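Local coordinates for NanU sialic acid binding protein (Bacteroides fragilis, PDB 4L7T), which binds sialic acid with high affinity and, as a SusD-family protein of the outer membrane, probably passes it to the partner transporter NanO, at residues E304-F308 with K309-E313; Y326-Y329 with N330-R334; T236-Q239 with S240-S243; T91-S94 with N95-M99; P361-N364 with K365-G368. One frame throughout, in Å; residues are numbered along the deposited sequence.

Interaction 5 touches both interaction 1 and interaction 2. Its strand residue Phe-362 packs against interaction 1 (CZ to Glu-313 CG, 4.3 Å), and its Pro-361 CB lies 4.0 Å from Tyr-329 CD1 of interaction 2. Interactions 1 and 2 do not touch each other; their centres are about 23 Å apart. Interactions 3 and 4 stand alone: they lie on opposite sides of the chain's centre, their own centres about 33 Å apart, one within helix 227-244 and the other in the loop before helix 99-115. The sodium ion is bound at Thr-483 and Thr-486, outside all five contacts. No sialic acid is present, so none of them can be tied to its pocket.

Interaction 1. Residues E304-F308 with K309-E313; sequences EGVSF and KDLPE
The first torsion of Ser-307 sets OG opposite its backbone N and beside its carbonyl carbon (chi1 158°), where it meets Lys-309. There OG accepts the Lys-309 N-H at 3.0 Å, two residues on, which is the geometry of an ST turn. Lys-309 CB also lies 3.3 Å from OG, and the rest of the lysine leads away. The second torsion that matters belongs to Phe-308: at chi1 -68° its CG is placed beside the backbone N, and the ring reaches over to meet Leu-311 and Glu-313. The touching is done by one ortho carbon, CD1, which lies 3.7 Å from Leu-311 CD1 and 3.5 Å from Glu-313 CB. Both approach the ring obliquely, and the Glu-313 carboxylate is turned 50° from the ring plane. Leu-311 is also met by Val-306, whose CG1 lies 4.1 Å from Leu-311 CG, with the two side chains nearly perpendicular.

Two successive backbone bonds wind the chain through a short 3-10 turn. Asp-310 N donates to Ser-307 O at 3.0 Å, from above the carbonyl plane; Leu-311 N reaches Phe-308 O only weakly, at 3.2 Å. The serine hydroxyl thus binds the N-H just ahead of the one its own carbonyl takes.

The turn belongs to the surface loop between helix 293-299 and strand 323-324. Phe-308 is buried against Met-296 of that helix and against Tyr-300 and Asn-302 just after it, Lys-309 touches Thr-297, and Glu-313 reaches Phe-362 in strand 356-363.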
loop_
_atom_site.group_PDB
_atom_site.type_symbol
_atom_site.label_atom_id
_atom_site.label_comp_id
_atom_site.label_asym_id
_atom_site.label_seq_id
_atom_site.Cartn_x
_atom_site.Cartn_y
_atom_site.Cartn_z
ATOM N N GLU A 304 -27.066 14.082 11.820
ATOM C CA GLU A 304 -28.493 14.247 12.166
ATOM C C GLU A 304 -28.666 14.483 13.692
ATOM O O GLU A 304 -29.785 14.645 14.213
ATOM C CB GLU A 304 -29.268 12.989 11.722
ATOM C CG GLU A 304 -29.466 12.708 10.174
ATOM C CD GLU A 304 -28.178 12.424 9.391
ATOM O OE1 GLU A 304 -27.375 11.540 9.813
ATOM O OE2 GLU A 304 -27.984 13.090 8.333
ATOM N N GLY A 305 -27.554 14.489 14.422
ATOM C CA GLY A 305 -27.613 14.761 15.854
ATOM C C GLY A 305 -27.781 13.518 16.703
ATOM O O GLY A 305 -28.009 13.643 17.903
ATOM N N VAL A 306 -27.652 12.324 16.092
ATOM C CA VAL A 306 -27.854 11.065 16.783
ATOM C C VAL A 306 -26.522 10.599 17.421
ATOM O O VAL A 306 -25.505 10.491 16.726
ATOM C CB VAL A 306 -28.345 9.982 15.801
ATOM C CG1 VAL A 306 -28.633 8.686 16.554
ATOM C CG2 VAL A 306 -29.536 10.521 14.952
ATOM N N SER A 307 -26.531 10.399 18.740
ATOM C CA SER A 307 -25.306 9.990 19.420
ATOM C C SER A 307 -24.773 8.678 18.841
ATOM O O SER A 307 -25.543 7.792 18.487
ATOM C CB SER A 307 -25.562 9.848 20.906
ATOM O OG SER A 307 -24.603 8.991 21.532
ATOM N N PHE A 308 -23.451 8.553 18.715
ATOM C CA PHE A 308 -22.905 7.265 18.254
ATOM C C PHE A 308 -23.171 6.100 19.231
ATOM O O PHE A 308 -22.939 4.942 18.891
ATOM C CB PHE A 308 -21.382 7.381 17.919
ATOM C CG PHE A 308 -21.099 8.242 16.707
ATOM C CD1 PHE A 308 -21.519 7.849 15.434
ATOM C CD2 PHE A 308 -20.389 9.437 16.842
ATOM C CE1 PHE A 308 -21.268 8.641 14.320
ATOM C CE2 PHE A 308 -20.118 10.235 15.741
ATOM C CZ PHE A 308 -20.541 9.849 14.465
ATOM N N LYS A 309 -23.616 6.398 20.457
ATOM C CA LYS A 309 -24.026 5.319 21.411
ATOM C C LYS A 309 -25.150 4.490 20.765
ATOM O O LYS A 309 -25.321 3.304 21.035
ATOM C CB LYS A 309 -24.513 5.920 22.748
ATOM C CG LYS A 309 -24.855 4.853 23.868
ATOM C CD LYS A 309 -25.556 5.485 25.114
ATOM C CE LYS A 309 -26.080 4.433 26.141
ATOM N NZ LYS A 309 -25.018 3.870 27.042
ATOM N N ASP A 310 -25.924 5.175 19.928
ATOM C CA ASP A 310 -27.115 4.641 19.345
ATOM C C ASP A 310 -26.911 4.073 17.916
ATOM O O ASP A 310 -27.900 3.708 17.285
ATOM C CB ASP A 310 -28.206 5.746 19.330
ATOM C CG ASP A 310 -28.727 6.079 20.731
ATOM O OD1 ASP A 310 -28.744 5.155 21.604
ATOM O OD2 ASP A 310 -29.131 7.251 20.963
ATOM N N LEU A 311 -25.658 3.993 17.425
ATOM C CA LEU A 311 -25.365 3.682 15.996
ATOM C C LEU A 311 -24.352 2.573 15.873
ATOM O O LEU A 311 -23.678 2.270 16.869
ATOM C CB LEU A 311 -24.821 4.901 15.292
ATOM C CG LEU A 311 -25.839 6.039 15.063
ATOM C CD1 LEU A 311 -25.138 7.335 14.672
ATOM C CD2 LEU A 311 -26.764 5.610 13.948
ATOM N N PRO A 312 -24.190 1.988 14.643
ATOM C CA PRO A 312 -23.176 0.907 14.525
ATOM C C PRO A 312 -21.759 1.400 14.808
ATOM O O PRO A 312 -20.907 0.601 15.244
ATOM C CB PRO A 312 -23.256 0.440 13.042
ATOM C CG PRO A 312 -24.274 1.324 12.346
ATOM C CD PRO A 312 -24.827 2.348 13.349
ATOM N N GLU A 313 -21.505 2.669 14.535
ATOM C CA GLU A 313 -20.205 3.255 14.959
ATOM C C GLU A 313 -19.808 3.064 16.432
ATOM O O GLU A 313 -18.571 3.064 16.746
ATOM C CB GLU A 313 -20.166 4.742 14.613
ATOM C CG GLU A 313 -19.956 4.959 13.124
ATOM C CD GLU A 313 -21.267 5.014 12.326
ATOM O OE1 GLU A 313 -22.346 4.630 12.902
ATOM O OE2 GLU A 313 -21.203 5.433 11.122
#

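Interaction 2. Residues Y326-Y329 with N330-R334; sequences YDLY and NKAFR
Leu-328 and Ala-332 meet one helical turn apart, leucine CD1 lying 3.9 Å from the alanine CB. Because the leucine CG is set opposite its backbone N (chi1 -178°), this branch turns back toward the next turn although the side chain starts away from it. On another side of the short helix, the aliphatic part of Lys-331 lies along the Asp-327 backbone, with CG 3.5 Å from Asp-327 O. The charged ends, Asp-327 OD2 and Lys-331 NZ, stop 4.2 Å apart, beyond a salt bridge.

Behind these side chains the backbone bonds are all weak. Asp-327 O and Leu-328 O are each approached by two N-H groups; the shorter of the Leu-328 pair is Ala-332 N at 3.1 Å. At the following step a water takes over the link: it donates to Tyr-329 O at 2.8 Å and accepts the Phe-333 N-H at 2.8 Å, bridging the two residues where a direct helical bond would otherwise run.

Further out, Tyr-329 makes a cation-pi contact with Lys-340 and packs against Pro-361 of strand 356-363, while Arg-334 forms a salt bridge with Asp-435.

Both groups of the Asp-327 and Lys-331 pair have stronger partners elsewhere: the other carboxylate oxygen, OD1, bonds to the Tyr-445 hydroxyl, and NZ to Asp-442 O. Their mutual attraction is therefore probably a longer-range electrostatic one. With weak backbone bonds and a water in place of one, side-chain and outside contacts probably contribute to keeping this short turn in shape.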
loop_
_atom_site.group_PDB
_atom_site.type_symbol
_atom_site.label_atom_id
_atom_site.label_comp_id
_atom_site.label_asym_id
_atom_site.label_seq_id
_atom_site.Cartn_x
_atom_site.Cartn_y
_atom_site.Cartn_z
ATOM N N TYR A 326 -8.447 17.800 8.882
ATOM C CA TYR A 326 -9.904 18.061 8.958
ATOM C C TYR A 326 -10.511 18.582 7.644
ATOM O O TYR A 326 -11.632 18.206 7.305
ATOM C CB TYR A 326 -10.206 19.120 10.027
ATOM C CG TYR A 326 -9.741 18.826 11.465
ATOM C CD1 TYR A 326 -9.333 17.579 11.864
ATOM C CD2 TYR A 326 -9.735 19.847 12.402
ATOM C CE1 TYR A 326 -8.873 17.318 13.156
ATOM C CE2 TYR A 326 -9.328 19.588 13.724
ATOM C CZ TYR A 326 -8.903 18.298 14.083
ATOM O OH TYR A 326 -8.455 18.024 15.375
ATOM N N ASP A 327 -9.781 19.458 6.952
ATOM C CA ASP A 327 -10.298 20.026 5.718
ATOM C C ASP A 327 -10.234 19.092 4.516
ATOM O O ASP A 327 -10.785 19.438 3.475
ATOM C CB ASP A 327 -9.631 21.327 5.389
ATOM C CG ASP A 327 -8.170 21.204 5.061
ATOM O OD1 ASP A 327 -7.543 20.114 5.211
ATOM O OD2 ASP A 327 -7.613 22.238 4.640
ATOM N N LEU A 328 -9.500 17.977 4.632
ATOM C CA LEU A 328 -9.396 17.046 3.488
ATOM C C LEU A 328 -10.730 16.415 3.145
ATOM O O LEU A 328 -11.010 16.121 1.976
ATOM C CB LEU A 328 -8.291 16.002 3.757
ATOM C CG LEU A 328 -8.045 15.014 2.626
ATOM C CD1 LEU A 328 -7.573 15.748 1.341
ATOM C CD2 LEU A 328 -6.969 14.043 3.159
ATOM N N TYR A 329 -11.606 16.312 4.129
ATOM C CA TYR A 329 -12.875 15.681 3.995
ATOM C C TYR A 329 -13.737 16.367 2.927
ATOM O O TYR A 329 -14.435 15.646 2.162
ATOM C CB TYR A 329 -13.662 15.733 5.304
ATOM C CG TYR A 329 -15.017 15.034 5.225
ATOM C CD1 TYR A 329 -15.097 13.629 5.121
ATOM C CD2 TYR A 329 -16.221 15.776 5.257
ATOM C CE1 TYR A 329 -16.376 12.958 5.069
ATOM C CE2 TYR A 329 -17.484 15.121 5.203
ATOM C CZ TYR A 329 -17.552 13.723 5.135
ATOM O OH TYR A 329 -18.777 13.074 5.090
ATOM N N ASN A 330 -13.666 17.713 2.859
ATOM C CA ASN A 330 -14.415 18.485 1.851
ATOM C C ASN A 330 -13.608 18.946 0.653
ATOM O O ASN A 330 -14.166 19.434 -0.320
ATOM C CB ASN A 330 -15.141 19.656 2.518
ATOM C CG ASN A 330 -16.358 19.188 3.284
ATOM O OD1 ASN A 330 -16.532 19.527 4.456
ATOM N ND2 ASN A 330 -17.177 18.367 2.654
ATOM N N LYS A 331 -12.297 18.783 0.700
ATOM C CA LYS A 331 -11.444 19.168 -0.439
ATOM C C LYS A 331 -11.001 18.026 -1.363
ATOM O O LYS A 331 -10.296 18.305 -2.313
ATOM C CB LYS A 331 -10.167 19.896 0.017
ATOM C CG LYS A 331 -10.518 21.306 0.516
ATOM C CD LYS A 331 -9.305 22.004 1.038
ATOM C CE LYS A 331 -9.692 23.448 1.302
ATOM N NZ LYS A 331 -8.500 24.293 1.091
ATOM N N ALA A 332 -11.272 16.789 -0.993
ATOM C CA ALA A 332 -10.727 15.660 -1.766
ATOM C C ALA A 332 -11.571 15.243 -2.938
ATOM O O ALA A 332 -10.984 14.657 -3.889
ATOM C CB ALA A 332 -10.476 14.471 -0.891
ATOM N N PHE A 333 -12.900 15.377 -2.799
ATOM C CA PHE A 333 -13.801 14.712 -3.755
ATOM C C PHE A 333 -14.821 15.683 -4.313
ATOM O O PHE A 333 -15.388 16.461 -3.574
ATOM C CB PHE A 333 -14.549 13.509 -3.133
ATOM C CG PHE A 333 -13.644 12.457 -2.574
ATOM C CD1 PHE A 333 -13.124 11.441 -3.404
ATOM C CD2 PHE A 333 -13.296 12.470 -1.218
ATOM C CE1 PHE A 333 -12.260 10.447 -2.864
ATOM C CE2 PHE A 333 -12.445 11.500 -0.698
ATOM C CZ PHE A 333 -11.956 10.465 -1.502
ATOM N N ARG A 334 -15.077 15.569 -5.630
ATOM C CA ARG A 334 -16.233 16.263 -6.265
ATOM C C ARG A 334 -17.586 15.672 -5.809
ATOM O O ARG A 334 -17.682 14.491 -5.481
ATOM C CB ARG A 334 -16.107 16.162 -7.789
ATOM C CG ARG A 334 -14.842 16.664 -8.402
ATOM C CD ARG A 334 -14.460 18.143 -8.106
ATOM N NE ARG A 334 -15.595 19.038 -8.393
ATOM C CZ ARG A 334 -15.770 19.692 -9.542
ATOM N NH1 ARG A 334 -14.887 19.594 -10.546
ATOM N NH2 ARG A 334 -16.878 20.459 -9.675
HETATM O O HOH W 1 -14.546 15.884 -0.588
#

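Interaction 3. Residues T236-Q239 with S240-S243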
loop_
_atom_site.group_PDB
_atom_site.type_symbol
_atom_site.label_atom_id
_atom_site.label_comp_id
_atom_site.label_asym_id
_atom_site.label_seq_id
_atom_site.Cartn_x
_atom_site.Cartn_y
_atom_site.Cartn_z
ATOM N N THR A 236 4.018 -2.070 -21.384
ATOM C CA THR A 236 3.803 -3.419 -21.943
ATOM C C THR A 236 3.419 -4.413 -20.812
ATOM O O THR A 236 2.516 -5.254 -20.958
ATOM C CB THR A 236 5.077 -3.887 -22.611
ATOM O OG1 THR A 236 5.288 -3.013 -23.724
ATOM C CG2 THR A 236 5.034 -5.357 -23.090
ATOM N N ALA A 237 4.037 -4.230 -19.649
ATOM C CA ALA A 237 3.687 -5.132 -18.491
ATOM C C ALA A 237 2.237 -4.922 -18.052
ATOM O O ALA A 237 1.512 -5.892 -17.802
ATOM C CB ALA A 237 4.666 -4.800 -17.253
ATOM N N LEU A 238 1.822 -3.640 -17.894
ATOM C CA LEU A 238 0.485 -3.324 -17.359
ATOM C C LEU A 238 -0.521 -3.767 -18.414
ATOM O O LEU A 238 -1.583 -4.298 -18.044
ATOM C CB LEU A 238 0.424 -1.839 -17.021
ATOM C CG LEU A 238 1.485 -1.509 -15.919
ATOM C CD1 LEU A 238 1.731 0.056 -15.835
ATOM C CD2 LEU A 238 0.950 -1.986 -14.557
ATOM N N GLN A 239 -0.181 -3.607 -19.697
ATOM C CA GLN A 239 -1.091 -4.011 -20.790
ATOM C C GLN A 239 -1.316 -5.531 -20.760
ATOM O O GLN A 239 -2.417 -6.002 -21.109
ATOM C CB GLN A 239 -0.554 -3.585 -22.194
ATOM C CG GLN A 239 -0.845 -2.111 -22.382
ATOM C CD GLN A 239 -0.215 -1.530 -23.681
ATOM O OE1 GLN A 239 0.791 -2.016 -24.173
ATOM N NE2 GLN A 239 -0.746 -0.463 -24.120
ATOM N N SER A 240 -0.295 -6.256 -20.320
ATOM C CA SER A 240 -0.366 -7.749 -20.248
ATOM C C SER A 240 -1.367 -8.179 -19.142
ATOM O O SER A 240 -1.923 -9.245 -19.248
ATOM C CB SER A 240 1.047 -8.395 -20.169
ATOM O OG SER A 240 1.408 -8.440 -18.801
ATOM N N ILE A 241 -1.540 -7.347 -18.095
ATOM C CA ILE A 241 -2.582 -7.648 -17.074
ATOM C C ILE A 241 -3.968 -7.398 -17.616
ATOM O O ILE A 241 -4.895 -8.222 -17.525
ATOM C CB ILE A 241 -2.345 -6.767 -15.823
ATOM C CG1 ILE A 241 -1.002 -7.128 -15.206
ATOM C CG2 ILE A 241 -3.565 -6.926 -14.815
ATOM C CD1 ILE A 241 -0.655 -6.034 -14.169
ATOM N N VAL A 242 -4.125 -6.261 -18.312
ATOM C CA VAL A 242 -5.429 -5.921 -18.974
ATOM C C VAL A 242 -5.808 -7.061 -19.946
ATOM O O VAL A 242 -6.982 -7.430 -20.007
ATOM C CB VAL A 242 -5.291 -4.611 -19.767
ATOM C CG1 VAL A 242 -6.577 -4.371 -20.613
ATOM C CG2 VAL A 242 -5.037 -3.398 -18.778
ATOM N N SER A 243 -4.834 -7.618 -20.668
ATOM C CA SER A 243 -5.181 -8.627 -21.664
ATOM C C SER A 243 -5.391 -9.979 -21.027
ATOM O O SER A 243 -6.416 -10.616 -21.298
ATOM C CB SER A 243 -4.113 -8.702 -22.752
ATOM O OG SER A 243 -2.824 -9.054 -22.256
#
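Ser-240 turns its hydroxyl back along the helix to Ala-237, three residues earlier, while the larger side chains fan out round the axis. The serine OG sits between its own backbone N and carbonyl carbon (chi1 87°), and from there donates to Ala-237 O at 2.7 Å, tilted 23° from the carbonyl plane. That oxygen also receives weak N-H bonds from Ser-240 and Ile-241, so three donors converge on it. OG is in turn engaged by the hydroxyl of Tyr-195.

Leu-238 and Ile-241 carry the apolar part. Both have CG or CG1 beside the backbone N; the isoleucine chain runs extended to CD1, which the side branch CD2 of Leu-238 meets loosely at 4.4 Å. Val-242 instead lies against backbone: its CG2 is 3.6 Å from Leu-238 O. The same oxygen accepts the Val-242 N-H at 3.2 Å in the carbonyl plane, and the N-H...O angle of 166° makes this a nearly straight helical bond. One residue on, Ser-243 N donates to Gln-239 O at 2.9 Å.

All of this lies within helix 227-244, which packs on two others. Ala-237 and Ile-241 pack on helix 206-223 through Gln-210, Lys-213 and Met-211. Helix 388-401 takes Leu-238 on Leu-394, Gln-239 on Leu-395 and Val-242 on Tyr-388, and Ile-241 reaches it as well, at Cys-391.

Interaction 4. Residues T91-S94 with N95-M99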
loop_
_atom_site.group_PDB
_atom_site.type_symbol
_atom_site.label_atom_id
_atom_site.label_comp_id
_atom_site.label_asym_id
_atom_site.label_seq_id
_atom_site.Cartn_x
_atom_site.Cartn_y
_atom_site.Cartn_z
ATOM N N THR A 91 13.403 7.125 14.484
ATOM C CA THR A 91 13.417 6.833 13.036
ATOM C C THR A 91 12.037 6.526 12.498
ATOM O O THR A 91 11.883 6.456 11.293
ATOM C CB THR A 91 14.369 5.613 12.711
ATOM O OG1 THR A 91 13.847 4.473 13.393
ATOM C CG2 THR A 91 15.814 5.946 13.144
ATOM N N GLY A 92 11.049 6.374 13.352
ATOM C CA GLY A 92 9.635 6.100 12.890
ATOM C C GLY A 92 9.434 4.603 12.615
ATOM O O GLY A 92 8.555 3.982 13.200
ATOM N N ILE A 93 10.294 4.012 11.813
ATOM C CA ILE A 93 10.333 2.555 11.608
ATOM C C ILE A 93 11.752 2.050 11.880
ATOM O O ILE A 93 12.710 2.758 11.548
ATOM C CB ILE A 93 10.023 2.257 10.114
ATOM C CG1 ILE A 93 8.591 2.586 9.768
ATOM C CG2 ILE A 93 10.211 0.761 9.838
ATOM C CD1 ILE A 93 8.269 2.499 8.174
ATOM N N SER A 94 11.911 0.865 12.464
ATOM C CA SER A 94 13.249 0.336 12.751
ATOM C C SER A 94 13.542 -0.897 11.944
ATOM O O SER A 94 12.611 -1.522 11.418
ATOM C CB SER A 94 13.331 -0.105 14.232
ATOM O OG SER A 94 13.100 1.005 15.083
ATOM N N ASN A 95 14.827 -1.258 11.897
ATOM C CA ASN A 95 15.322 -2.564 11.427
ATOM C C ASN A 95 14.813 -2.873 9.980
ATOM O O ASN A 95 14.392 -3.990 9.722
ATOM C CB ASN A 95 14.883 -3.695 12.429
ATOM C CG ASN A 95 15.166 -3.325 13.936
ATOM O OD1 ASN A 95 14.353 -3.602 14.853
ATOM N ND2 ASN A 95 16.354 -2.753 14.171
ATOM N N PHE A 96 14.875 -1.891 9.075
ATOM C CA PHE A 96 14.483 -2.074 7.674
ATOM C C PHE A 96 13.121 -2.688 7.567
ATOM O O PHE A 96 12.901 -3.518 6.656
ATOM C CB PHE A 96 15.557 -2.843 6.860
ATOM C CG PHE A 96 16.895 -2.149 6.840
ATOM C CD1 PHE A 96 17.115 -1.005 6.034
ATOM C CD2 PHE A 96 17.930 -2.586 7.694
ATOM C CE1 PHE A 96 18.292 -0.324 6.041
ATOM C CE2 PHE A 96 19.120 -1.848 7.730
ATOM C CZ PHE A 96 19.314 -0.756 6.888
ATOM N N ALA A 97 12.212 -2.308 8.491
ATOM C CA ALA A 97 10.791 -2.640 8.500
ATOM C C ALA A 97 10.605 -4.165 8.697
ATOM O O ALA A 97 9.569 -4.689 8.354
ATOM C CB ALA A 97 10.059 -2.154 7.151
ATOM N N GLY A 98 11.662 -4.861 9.175
ATOM C CA GLY A 98 11.511 -6.305 9.427
ATOM C C GLY A 98 11.633 -7.097 8.136
ATOM O O GLY A 98 11.372 -8.319 8.150
ATOM N N MET A 99 12.040 -6.470 7.049
ATOM C CA MET A 99 12.003 -7.140 5.715
ATOM C C MET A 99 13.041 -8.249 5.519
ATOM O O MET A 99 12.753 -9.230 4.839
ATOM C CB MET A 99 12.026 -6.149 4.562
ATOM C CG MET A 99 10.750 -5.358 4.543
ATOM S SD MET A 99 10.584 -4.312 3.087
ATOM C CE MET A 99 9.033 -3.662 3.582
#
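Ile-93 and Ala-97 pack together across a left-handed helical turn: Asn-95, Phe-96, Ala-97 and Gly-98 all have positive phi, and the N-H groups of Ala-97, Gly-98 and Met-99 bond three residues back. This turn leads directly into the right-handed helix 99-115 of the SusD-like N-terminal region. Ile-93 sets CG1 beside its backbone N (chi1 -68°), which leaves CG2 beside the carbonyl carbon, and this branch does the touching. It comes to 3.7 Å from Ala-97 CA and 4.0 Å from Ala-97 CB. The Ile-93 side chain also packs on Leu-56 and Leu-57 of helix 51-58 and on Trp-146.

Phe-96 points away from this contact and meets Trp-146 edge to face. Ahead of the turn, Gly-92 forms a classic gamma turn, its positive phi allowing a weak Ile-93 N to Thr-91 O bond of 3.0 Å. Thr-91 then uses its hydroxyl: with chi1 near +62°, OG1 donates to Ile-93 O at 2.8 Å, from well above the carbonyl plane. The Asn-95 N-H goes to Asn-498 OD1, linking the turn to the loop before helix 499-504.

The left-handed winding continues with Gly-98 N bonded to Asn-95 O at 2.9 Å and Met-99 N to Phe-96 O. Its first link is the one that bridges the two halves: Ala-97 N donates to Ser-94 O at 3.1 Å, standing 39° out of the carbonyl plane.

Interaction 5. Residues P361-N364 with K365-G368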
loop_
_atom_site.group_PDB
_atom_site.type_symbol
_atom_site.label_atom_id
_atom_site.label_comp_id
_atom_site.label_asym_id
_atom_site.label_seq_id
_atom_site.Cartn_x
_atom_site.Cartn_y
_atom_site.Cartn_z
ATOM N N PRO A 361 -12.771 13.923 10.401
ATOM C CA PRO A 361 -13.133 12.653 9.782
ATOM C C PRO A 361 -12.301 11.499 10.332
ATOM O O PRO A 361 -11.284 11.769 10.959
ATOM C CB PRO A 361 -12.815 12.915 8.318
ATOM C CG PRO A 361 -11.496 13.740 8.327
ATOM C CD PRO A 361 -11.696 14.622 9.648
ATOM N N PHE A 362 -12.710 10.243 10.094
ATOM C CA PHE A 362 -11.936 9.025 10.430
ATOM C C PHE A 362 -12.122 8.034 9.256
ATOM O O PHE A 362 -13.033 8.195 8.443
ATOM C CB PHE A 362 -12.261 8.390 11.794
ATOM C CG PHE A 362 -13.640 7.828 11.931
ATOM C CD1 PHE A 362 -13.888 6.469 11.584
ATOM C CD2 PHE A 362 -14.662 8.592 12.479
ATOM C CE1 PHE A 362 -15.186 5.924 11.743
ATOM C CE2 PHE A 362 -15.902 8.053 12.650
ATOM C CZ PHE A 362 -16.171 6.719 12.268
ATOM N N CYS A 363 -11.187 7.120 9.154
ATOM C CA CYS A 363 -11.142 6.164 8.072
ATOM C C CYS A 363 -12.390 5.262 8.094
ATOM O O CYS A 363 -12.672 4.606 9.123
ATOM C CB CYS A 363 -9.857 5.323 8.276
ATOM S SG CYS A 363 -9.808 3.959 7.031
ATOM N N ASN A 364 -13.070 5.179 6.934
ATOM C CA ASN A 364 -14.229 4.248 6.794
ATOM C C ASN A 364 -13.995 3.156 5.739
ATOM O O ASN A 364 -14.893 2.368 5.388
ATOM C CB ASN A 364 -15.468 5.022 6.456
ATOM C CG ASN A 364 -16.781 4.222 6.696
ATOM O OD1 ASN A 364 -16.938 3.461 7.683
ATOM N ND2 ASN A 364 -17.697 4.347 5.726
ATOM N N LYS A 365 -12.785 3.137 5.226
ATOM C CA LYS A 365 -12.485 2.165 4.125
ATOM C C LYS A 365 -12.465 0.710 4.641
ATOM O O LYS A 365 -12.828 -0.223 3.891
ATOM C CB LYS A 365 -11.139 2.490 3.460
ATOM C CG LYS A 365 -10.833 1.499 2.278
ATOM C CD LYS A 365 -9.713 2.060 1.391
ATOM C CE LYS A 365 -10.256 3.179 0.394
ATOM N NZ LYS A 365 -9.080 3.657 -0.533
ATOM N N TYR A 366 -12.076 0.521 5.909
ATOM C CA TYR A 366 -11.902 -0.829 6.512
ATOM C C TYR A 366 -12.818 -0.883 7.727
ATOM O O TYR A 366 -12.545 -0.231 8.795
ATOM C CB TYR A 366 -10.491 -1.100 6.917
ATOM C CG TYR A 366 -9.429 -0.889 5.813
ATOM C CD1 TYR A 366 -9.387 -1.711 4.725
ATOM C CD2 TYR A 366 -8.566 0.150 5.878
ATOM C CE1 TYR A 366 -8.432 -1.528 3.655
ATOM C CE2 TYR A 366 -7.592 0.405 4.868
ATOM C CZ TYR A 366 -7.559 -0.419 3.752
ATOM O OH TYR A 366 -6.608 -0.257 2.807
ATOM N N GLN A 367 -13.952 -1.552 7.541
ATOM C CA GLN A 367 -15.016 -1.495 8.587
ATOM C C GLN A 367 -14.997 -2.727 9.470
ATOM O O GLN A 367 -15.683 -2.734 10.450
ATOM C CB GLN A 367 -16.396 -1.200 8.015
ATOM C CG GLN A 367 -16.488 0.121 7.305
ATOM C CD GLN A 367 -17.814 0.409 6.712
ATOM O OE1 GLN A 367 -17.929 0.800 5.553
ATOM N NE2 GLN A 367 -18.829 0.319 7.519
ATOM N N GLY A 368 -14.144 -3.717 9.168
ATOM C CA GLY A 368 -14.093 -4.930 10.021
ATOM C C GLY A 368 -15.429 -5.653 10.056
ATOM O O GLY A 368 -16.247 -5.526 9.136
HETATM O O HOH W 2 -13.303 1.784 10.689
#
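Between Cys-363 and Lys-365 the backbone leaves the extended conformation of strand 356-363 and bends at Asn-364, whose psi near zero carries Lys-365 N back toward the cysteine. Cys-363 SG, placed opposite its backbone N (chi1 174°), receives that N-H in a weak bond of 3.6 Å. The same sulfur approaches the Tyr-366 ring obliquely, 4.2 Å from CD2 and 62° off the ring normal as seen from the centroid. One face of this ring is occupied by Lys-365 CG, 4.0 Å above the plane over its centre, so the lysine chain lies over the ring of the next residue. Lys-365 then bends at its third torsion, and NZ forms a salt bridge with Glu-467 and a hydrogen bond to Met-465 O. The Tyr-366 hydroxyl bonds to Phe-466 O.

Farther along, Asn-364 and Gln-367 cross each other with their amide planes 34° apart. Asn-364 OD1 approaches Gln-367 CD at 3.3 Å and CG at 3.4 Å, a contact of oxygen with carbon. The asparagine ND2 finds its partner elsewhere, at Asp-341 O. A water lies 2.9 Å from Tyr-366 O and 3.3 Å from Cys-363 O and so spans the bend, though it has more acceptors in reach than protons to give.

Tyr-366 also meets Phe-285 edge to face and packs on Tyr-383 and Pro-384 of the next strand. The cysteine sulfur-aromatic contact lies where the chain leaves the antiparallel hairpin of strands 344-350 and 356-363, with Phe-362 and Asn-364 still backbone-bonded to Thr-345 and Ser-343.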